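Acetyl-CoA acetyltransferase A (Ascaris suum, PDB 6BJA) probably catalyses the reversible transfer of an acetyl group from one acetyl-CoA to another, as a thiolase of lipid metabolism. Local coordinates at residues L36-S48 with T255-S267. Sequence-based numbering, arbitrary orientation.
Sequences LGIVVTKEAIKRS and TINDGAAACVLAS
Methyl groups of Val40 and Leu36 pack against the peptide groups of Ala260 and Gly259. Val40 CG1 lies 3.6 Å from Ala260 O. Leu36 CD1 reaches the peptide nitrogen of Gly259. In return, Ala260 CB packs on Leu36 O, Ala262 CB on Val40 O, and Val264 CG2 sits 3.6 Å from Ala44 O. The one guanidinium, of Arg47, has Glu43 OE2 at its edge, nearly in plane. This salt bridge stays within the helix, on side chains whose ends lead away from the strand.

With CG1 anti to its carbonyl carbon (chi1 -68°), Val40 turns CG2 between Ala260 CB and Ala262 CB. Ala44 CB bridges Ala262 CB and Val264 CG2, both at 4.0 Å. Ser48 CB meets Val264 CG1, while Ser48 OG donates a hydrogen bond to Ile45 O and is also bonded to Leu50 N.

The axis of 36-48 comes within 7.2 Å of that of strand 257-267, crossing at -28° and running the same general way. This is helix-on-sheet packing in the N-terminal thiolase domain. Strands 116-124 and 11-23 flank the strand and also touch the helix. Consistent with the small alanines, Val40 CA and Ala262 CA lie 5.7 Å apart. No polar bond joins the segments. The buried oxygens are served elsewhere: Val40 O takes Ala44 N, and Ala44 O takes Ser15 OG. Cohesion therefore probably rests on apolar burial and shape fit.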
loop_
_atom_site.group_PDB
_atom_site.type_symbol
_atom_site.label_atom_id
_atom_site.label_comp_id
_atom_site.label_asym_id
_atom_site.label_seq_id
_atom_site.Cartn_x
_atom_site.Cartn_y
_atom_site.Cartn_z
ATOM N N LEU A 36 2.084 -24.305 10.911
ATOM C CA LEU A 36 1.820 -25.604 10.310
ATOM C C LEU A 36 3.061 -26.487 10.349
ATOM O O LEU A 36 2.975 -27.705 10.486
ATOM C CB LEU A 36 1.329 -25.433 8.866
ATOM C CG LEU A 36 0.048 -24.629 8.649
ATOM C CD1 LEU A 36 -0.224 -24.457 7.166
ATOM C CD2 LEU A 36 -1.131 -25.339 9.334
ATOM N N GLY A 37 4.222 -25.868 10.201
ATOM C CA GLY A 37 5.489 -26.582 10.244
ATOM C C GLY A 37 5.717 -27.173 11.623
ATOM O O GLY A 37 6.218 -28.286 11.757
ATOM N N ILE A 38 5.330 -26.439 12.660
ATOM C CA ILE A 38 5.442 -26.960 14.012
ATOM C C ILE A 38 4.513 -28.170 14.206
ATOM O O ILE A 38 4.904 -29.177 14.820
ATOM C CB ILE A 38 5.125 -25.867 15.049
ATOM C CG1 ILE A 38 6.177 -24.770 15.005
ATOM C CG2 ILE A 38 5.020 -26.456 16.483
ATOM C CD1 ILE A 38 5.717 -23.458 15.618
ATOM N N VAL A 39 3.295 -28.103 13.671
ATOM C CA VAL A 39 2.371 -29.228 13.812
ATOM C C VAL A 39 3.012 -30.486 13.278
ATOM O O VAL A 39 3.031 -31.502 13.976
ATOM C CB VAL A 39 1.040 -28.971 13.090
ATOM C CG1 VAL A 39 0.159 -30.233 13.030
ATOM C CG2 VAL A 39 0.293 -27.859 13.770
ATOM N N VAL A 40 3.529 -30.445 12.041
ATOM C CA VAL A 40 4.015 -31.686 11.453
ATOM C C VAL A 40 5.380 -32.096 12.007
ATOM O O VAL A 40 5.684 -33.286 12.085
ATOM C CB VAL A 40 4.056 -31.640 9.915
ATOM C CG1 VAL A 40 2.643 -31.597 9.372
ATOM C CG2 VAL A 40 4.879 -30.456 9.394
ATOM N N THR A 41 6.192 -31.130 12.436
ATOM C CA THR A 41 7.472 -31.475 13.016
ATOM C C THR A 41 7.270 -32.186 14.350
ATOM O O THR A 41 7.867 -33.223 14.591
ATOM C CB THR A 41 8.349 -30.219 13.195
ATOM O OG1 THR A 41 8.605 -29.660 11.897
ATOM C CG2 THR A 41 9.684 -30.539 13.849
ATOM N N LYS A 42 6.431 -31.623 15.201
ATOM C CA LYS A 42 6.145 -32.263 16.484
ATOM C C LYS A 42 5.561 -33.653 16.271
ATOM O O LYS A 42 5.967 -34.594 16.959
ATOM C CB LYS A 42 5.204 -31.405 17.318
ATOM C CG LYS A 42 5.862 -30.170 17.920
ATOM C CD LYS A 42 4.836 -29.405 18.743
ATOM C CE LYS A 42 5.438 -28.863 20.014
ATOM N NZ LYS A 42 4.385 -28.242 20.877
ATOM N N GLU A 43 4.643 -33.819 15.311
ATOM C CA GLU A 43 4.012 -35.140 15.203
ATOM C C GLU A 43 4.981 -36.130 14.556
ATOM O O GLU A 43 5.007 -37.294 14.908
ATOM C CB GLU A 43 2.693 -35.075 14.428
ATOM C CG GLU A 43 1.943 -36.404 14.437
ATOM C CD GLU A 43 1.308 -36.739 15.778
ATOM O OE1 GLU A 43 1.074 -35.792 16.595
ATOM O OE2 GLU A 43 1.027 -37.963 16.005
ATOM N N ALA A 44 5.803 -35.677 13.619
ATOM C CA ALA A 44 6.797 -36.568 13.027
ATOM C C ALA A 44 7.802 -37.074 14.072
ATOM O O ALA A 44 8.219 -38.228 14.026
ATOM C CB ALA A 44 7.537 -35.866 11.893
ATOM N N ILE A 45 8.204 -36.204 14.987
ATOM C CA ILE A 45 9.103 -36.577 16.079
ATOM C C ILE A 45 8.396 -37.609 16.969
ATOM O O ILE A 45 8.974 -38.649 17.260
ATOM C CB ILE A 45 9.527 -35.359 16.879
ATOM C CG1 ILE A 45 10.440 -34.486 16.019
ATOM C CG2 ILE A 45 10.247 -35.766 18.159
ATOM C CD1 ILE A 45 10.748 -33.138 16.627
ATOM N N LYS A 46 7.149 -37.342 17.340
ATOM C CA LYS A 46 6.382 -38.294 18.155
ATOM C C LYS A 46 6.342 -39.678 17.523
ATOM O O LYS A 46 6.565 -40.693 18.193
ATOM C CB LYS A 46 4.959 -37.773 18.373
ATOM C CG LYS A 46 4.907 -36.559 19.332
ATOM C CD LYS A 46 3.515 -35.925 19.387
ATOM C CE LYS A 46 3.504 -34.638 20.229
ATOM N NZ LYS A 46 2.148 -34.008 20.219
ATOM N N ARG A 47 6.068 -39.737 16.226
ATOM C CA ARG A 47 5.884 -41.038 15.597
ATOM C C ARG A 47 7.225 -41.697 15.231
ATOM O O ARG A 47 7.270 -42.906 14.959
ATOM C CB ARG A 47 4.960 -40.911 14.376
ATOM C CG ARG A 47 3.583 -40.363 14.734
ATOM C CD ARG A 47 2.575 -40.550 13.633
ATOM N NE ARG A 47 1.298 -39.938 13.972
ATOM C CZ ARG A 47 0.175 -40.115 13.272
ATOM N NH1 ARG A 47 0.182 -40.857 12.187
ATOM N NH2 ARG A 47 -0.947 -39.538 13.652
ATOM N N SER A 48 8.318 -40.938 15.278
ATOM C CA SER A 48 9.643 -41.510 15.064
ATOM C C SER A 48 10.127 -42.331 16.257
ATOM O O SER A 48 11.037 -43.139 16.125
ATOM C CB SER A 48 10.682 -40.426 14.810
ATOM O OG SER A 48 11.072 -39.786 16.006
ATOM N N THR A 255 -4.629 -26.024 -7.584
ATOM C CA THR A 255 -5.121 -24.833 -6.918
ATOM C C THR A 255 -4.037 -24.289 -5.988
ATOM O O THR A 255 -2.969 -24.881 -5.871
ATOM C CB THR A 255 -6.388 -25.170 -6.097
ATOM O OG1 THR A 255 -6.141 -26.349 -5.326
ATOM C CG2 THR A 255 -7.559 -25.435 -7.023
ATOM N N ILE A 256 -4.317 -23.160 -5.354
ATOM C CA ILE A 256 -3.423 -22.638 -4.312
ATOM C C ILE A 256 -3.992 -23.023 -2.935
ATOM O O ILE A 256 -5.213 -23.067 -2.719
ATOM C CB ILE A 256 -3.183 -21.119 -4.455
ATOM C CG1 ILE A 256 -4.421 -20.278 -4.222
ATOM C CG2 ILE A 256 -2.607 -20.811 -5.863
ATOM C CD1 ILE A 256 -4.115 -18.757 -4.288
ATOM N N ASN A 257 -3.087 -23.379 -2.024
ATOM C CA ASN A 257 -3.457 -24.102 -0.819
ATOM C C ASN A 257 -2.498 -23.882 0.341
ATOM O O ASN A 257 -1.371 -23.399 0.153
ATOM C CB ASN A 257 -3.530 -25.600 -1.121
ATOM C CG ASN A 257 -4.613 -25.937 -2.129
ATOM O OD1 ASN A 257 -4.370 -25.988 -3.339
ATOM N ND2 ASN A 257 -5.828 -26.156 -1.634
ATOM N N ASP A 258 -2.963 -24.270 1.535
ATOM C CA ASP A 258 -2.176 -24.245 2.765
ATOM C C ASP A 258 -1.946 -25.676 3.279
ATOM O O ASP A 258 -2.874 -26.484 3.283
ATOM C CB ASP A 258 -2.882 -23.455 3.886
ATOM C CG ASP A 258 -3.212 -22.017 3.512
ATOM O OD1 ASP A 258 -2.527 -21.446 2.652
ATOM O OD2 ASP A 258 -4.158 -21.453 4.126
ATOM N N GLY A 259 -0.730 -25.981 3.726
ATOM C CA GLY A 259 -0.437 -27.289 4.279
ATOM C C GLY A 259 1.025 -27.514 4.577
ATOM O O GLY A 259 1.872 -26.711 4.176
ATOM N N ALA A 260 1.314 -28.605 5.282
ATOM C CA ALA A 260 2.682 -28.986 5.623
ATOM C C ALA A 260 2.834 -30.502 5.688
ATOM O O ALA A 260 1.862 -31.238 5.831
ATOM C CB ALA A 260 3.102 -28.347 6.944
ATOM N N ALA A 261 4.068 -30.957 5.546
ATOM C CA ALA A 261 4.374 -32.381 5.579
ATOM C C ALA A 261 5.799 -32.576 6.049
ATOM O O ALA A 261 6.666 -31.771 5.716
ATOM C CB ALA A 261 4.181 -33.006 4.209
ATOM N N ALA A 262 6.051 -33.649 6.797
ATOM C CA ALA A 262 7.358 -33.862 7.424
ATOM C C ALA A 262 7.732 -35.320 7.533
ATOM O O ALA A 262 6.860 -36.176 7.756
ATOM C CB ALA A 262 7.391 -33.235 8.852
ATOM N N CYS A 263 9.027 -35.589 7.424
ATOM C CA CYS A 263 9.584 -36.914 7.691
ATOM C C CYS A 263 10.771 -36.809 8.619
ATOM O O CYS A 263 11.586 -35.893 8.483
ATOM C CB CYS A 263 10.075 -37.601 6.429
ATOM S SG CYS A 263 8.881 -37.871 5.134
ATOM N N VAL A 264 10.899 -37.755 9.546
ATOM C CA VAL A 264 12.150 -37.898 10.292
ATOM C C VAL A 264 12.996 -38.948 9.587
ATOM O O VAL A 264 12.516 -40.039 9.299
ATOM C CB VAL A 264 11.895 -38.289 11.759
ATOM C CG1 VAL A 264 13.180 -38.682 12.470
ATOM C CG2 VAL A 264 11.247 -37.151 12.473
ATOM N N LEU A 265 14.264 -38.611 9.333
ATOM C CA LEU A 265 15.201 -39.516 8.694
ATOM C C LEU A 265 16.262 -39.920 9.708
ATOM O O LEU A 265 16.668 -39.108 10.537
ATOM C CB LEU A 265 15.864 -38.851 7.480
ATOM C CG LEU A 265 14.926 -38.182 6.477
ATOM C CD1 LEU A 265 15.714 -37.434 5.413
ATOM C CD2 LEU A 265 14.027 -39.182 5.816
ATOM N N ALA A 266 16.699 -41.170 9.647
ATOM C CA ALA A 266 17.766 -41.631 10.534
ATOM C C ALA A 266 18.696 -42.629 9.832
ATOM O O ALA A 266 18.293 -43.344 8.911
ATOM C CB ALA A 266 17.171 -42.256 11.805
ATOM N N SER A 267 19.954 -42.668 10.286
ATOM C CA SER A 267 20.930 -43.574 9.710
ATOM C C SER A 267 20.685 -45.016 10.143
ATOM O O SER A 267 20.012 -45.271 11.141
ATOM C CB SER A 267 22.346 -43.147 10.114
ATOM O OG SER A 267 22.583 -43.480 11.468
#